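PDB 2YZY: outer membrane lipoprotein carrier protein LolA, which probably binds the acyl chains of lipids or lipoproteins, although its function in the cell is not established. Local coordinates for residues Lys132-Ser137 with Ala145-Ile150. Sequence-based numbering, arbitrary orientation.
Sequences KLVGRS and AMELYI. With MPD ((4S)-2-methyl-2,4-pentanediol), chain C.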
loop_
_atom_site.group_PDB
_atom_site.type_symbol
_atom_site.label_atom_id
_atom_site.label_comp_id
_atom_site.label_asym_id
_atom_site.label_seq_id
_atom_site.Cartn_x
_atom_site.Cartn_y
_atom_site.Cartn_z
ATOM N N LYS A 132 9.831 14.173 4.089
ATOM C CA LYS A 132 8.597 14.087 4.856
ATOM C C LYS A 132 7.573 14.981 4.169
ATOM O O LYS A 132 7.739 16.201 4.122
ATOM C CB LYS A 132 8.791 14.567 6.300
ATOM C CG LYS A 132 7.486 14.585 7.109
ATOM C CD LYS A 132 7.651 15.283 8.460
ATOM C CE LYS A 132 6.330 15.343 9.219
ATOM N NZ LYS A 132 6.378 16.328 10.344
ATOM N N LEU A 133 6.532 14.373 3.611
ATOM C CA LEU A 133 5.481 15.131 2.950
ATOM C C LEU A 133 4.295 15.209 3.900
ATOM O O LEU A 133 4.004 14.256 4.622
ATOM C CB LEU A 133 5.051 14.446 1.649
ATOM C CG LEU A 133 6.123 14.138 0.599
ATOM C CD1 LEU A 133 5.456 13.495 -0.615
ATOM C CD2 LEU A 133 6.849 15.410 0.196
ATOM N N VAL A 134 3.618 16.351 3.912
ATOM C CA VAL A 134 2.470 16.531 4.783
ATOM C C VAL A 134 1.310 17.130 4.003
ATOM O O VAL A 134 1.515 17.879 3.050
ATOM C CB VAL A 134 2.819 17.445 5.984
ATOM C CG1 VAL A 134 3.872 16.776 6.849
ATOM C CG2 VAL A 134 3.330 18.790 5.492
ATOM N N GLY A 135 0.092 16.789 4.405
ATOM C CA GLY A 135 -1.077 17.312 3.719
ATOM C C GLY A 135 -2.334 17.229 4.558
ATOM O O GLY A 135 -2.502 16.308 5.355
ATOM N N ARG A 136 -3.221 18.201 4.379
ATOM C CA ARG A 136 -4.473 18.236 5.123
ATOM C C ARG A 136 -5.568 17.551 4.316
ATOM O O ARG A 136 -5.513 17.515 3.087
ATOM C CB ARG A 136 -4.870 19.687 5.409
ATOM C CG ARG A 136 -6.027 19.837 6.379
ATOM C CD ARG A 136 -6.412 21.299 6.591
ATOM N NE ARG A 136 -5.288 22.122 7.036
ATOM C CZ ARG A 136 -4.387 22.669 6.224
ATOM N NH1 ARG A 136 -4.470 22.489 4.912
ATOM N NH2 ARG A 136 -3.399 23.397 6.726
ATOM N N SER A 137 -6.557 17.004 5.016
ATOM C CA SER A 137 -7.678 16.316 4.382
ATOM C C SER A 137 -7.236 15.074 3.621
ATOM O O SER A 137 -7.806 13.997 3.887
ATOM C CB SER A 137 -8.418 17.265 3.434
ATOM O OG SER A 137 -8.989 18.346 4.147
ATOM N N ALA A 145 -5.329 14.808 8.552
ATOM C CA ALA A 145 -4.071 15.043 7.859
ATOM C C ALA A 145 -3.239 13.773 7.783
ATOM O O ALA A 145 -3.537 12.784 8.453
ATOM C CB ALA A 145 -3.284 16.136 8.572
ATOM N N MET A 146 -2.196 13.805 6.963
ATOM C CA MET A 146 -1.334 12.646 6.818
ATOM C C MET A 146 0.120 13.026 6.602
ATOM O O MET A 146 0.439 14.146 6.193
ATOM C CB MET A 146 -1.800 11.778 5.648
ATOM C CG MET A 146 -1.501 12.367 4.279
ATOM S SD MET A 146 -1.942 11.255 2.926
ATOM C CE MET A 146 -0.564 10.130 2.936
ATOM N N GLU A 147 0.992 12.073 6.900
ATOM C CA GLU A 147 2.425 12.232 6.715
ATOM C C GLU A 147 2.823 11.103 5.778
ATOM O O GLU A 147 2.398 9.961 5.964
ATOM C CB GLU A 147 3.168 12.076 8.047
ATOM C CG GLU A 147 2.768 13.091 9.111
ATOM C CD GLU A 147 3.419 12.826 10.457
ATOM O OE1 GLU A 147 4.095 11.785 10.612
ATOM O OE2 GLU A 147 3.248 13.660 11.371
ATOM N N LEU A 148 3.612 11.425 4.760
ATOM C CA LEU A 148 4.090 10.429 3.810
ATOM C C LEU A 148 5.604 10.569 3.748
ATOM O O LEU A 148 6.120 11.637 3.428
ATOM C CB LEU A 148 3.488 10.664 2.419
ATOM C CG LEU A 148 4.006 9.750 1.296
ATOM C CD1 LEU A 148 3.777 8.288 1.664
ATOM C CD2 LEU A 148 3.297 10.079 -0.012
ATOM N N TYR A 149 6.309 9.491 4.070
ATOM C CA TYR A 149 7.769 9.494 4.068
ATOM C C TYR A 149 8.304 8.756 2.851
ATOM O O TYR A 149 7.939 7.603 2.599
ATOM C CB TYR A 149 8.276 8.850 5.359
ATOM C CG TYR A 149 7.860 9.615 6.593
ATOM C CD1 TYR A 149 8.659 10.636 7.106
ATOM C CD2 TYR A 149 6.647 9.349 7.226
ATOM C CE1 TYR A 149 8.259 11.373 8.222
ATOM C CE2 TYR A 149 6.237 10.078 8.340
ATOM C CZ TYR A 149 7.050 11.090 8.831
ATOM O OH TYR A 149 6.653 11.816 9.930
ATOM N N ILE A 150 9.171 9.435 2.102
ATOM C CA ILE A 150 9.758 8.888 0.882
ATOM C C ILE A 150 11.280 8.809 0.972
ATOM O O ILE A 150 11.949 9.815 1.221
ATOM C CB ILE A 150 9.402 9.773 -0.339
ATOM C CG1 ILE A 150 7.882 9.944 -0.446
ATOM C CG2 ILE A 150 9.994 9.173 -1.614
ATOM C CD1 ILE A 150 7.109 8.643 -0.649
HETATM C C1 MPD C . 1.823 16.868 12.503
HETATM C C2 MPD C . 2.443 17.075 11.117
HETATM O O2 MPD C . 3.605 16.254 10.982
HETATM C CM MPD C . 1.424 16.704 10.043
HETATM C C3 MPD C . 2.845 18.542 10.944
HETATM C C4 MPD C . 3.859 19.318 11.791
HETATM O O4 MPD C . 5.181 18.855 11.505
HETATM C C5 MPD C . 3.753 20.810 11.479
#
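With CG anti to the backbone N (chi1 176°) and the chain extended beyond it, Lys132 runs alongside the Tyr149 ring, whose own CG lies anti to its carbonyl carbon (chi1 -62°). Both belong to an antiparallel beta hairpin of the LolA-like fold, strands 128-136 and 145-151, as a non-hydrogen-bonded pair whose side chains rise side by side from one face, an instance of cross-strand neighbours packing along each other. Lys132 CG meets Tyr149 CE1 obliquely at 3.5 Å, while its CE passes 3.6 Å from Tyr149 OH. Tyr149 OH donates to Glu147 OE1 at 2.6 Å, from above the carboxylate plane, and is likely to help hold the acid two residues away on the same strand. A phenylalanine here would lack this hydroxyl and would probably leave the Glu147 carboxylate less firmly oriented. On the opposite face, Leu133 CD1 lies 4.1 Å from Leu148 CD2, and helix 7-18 packs against Leu133 and Ile150. Nearly straight bonds join their backbones, Leu133 N reaching Leu148 O at 2.8 Å. Lys132 NZ also salt-bridges Glu120; the 4.2 Å from Lys132 NZ to Glu147 OE2 is spanned by methylpentanediol, probably from the crystallisation liquor, whose O2 accepts from NZ and donates to OE2.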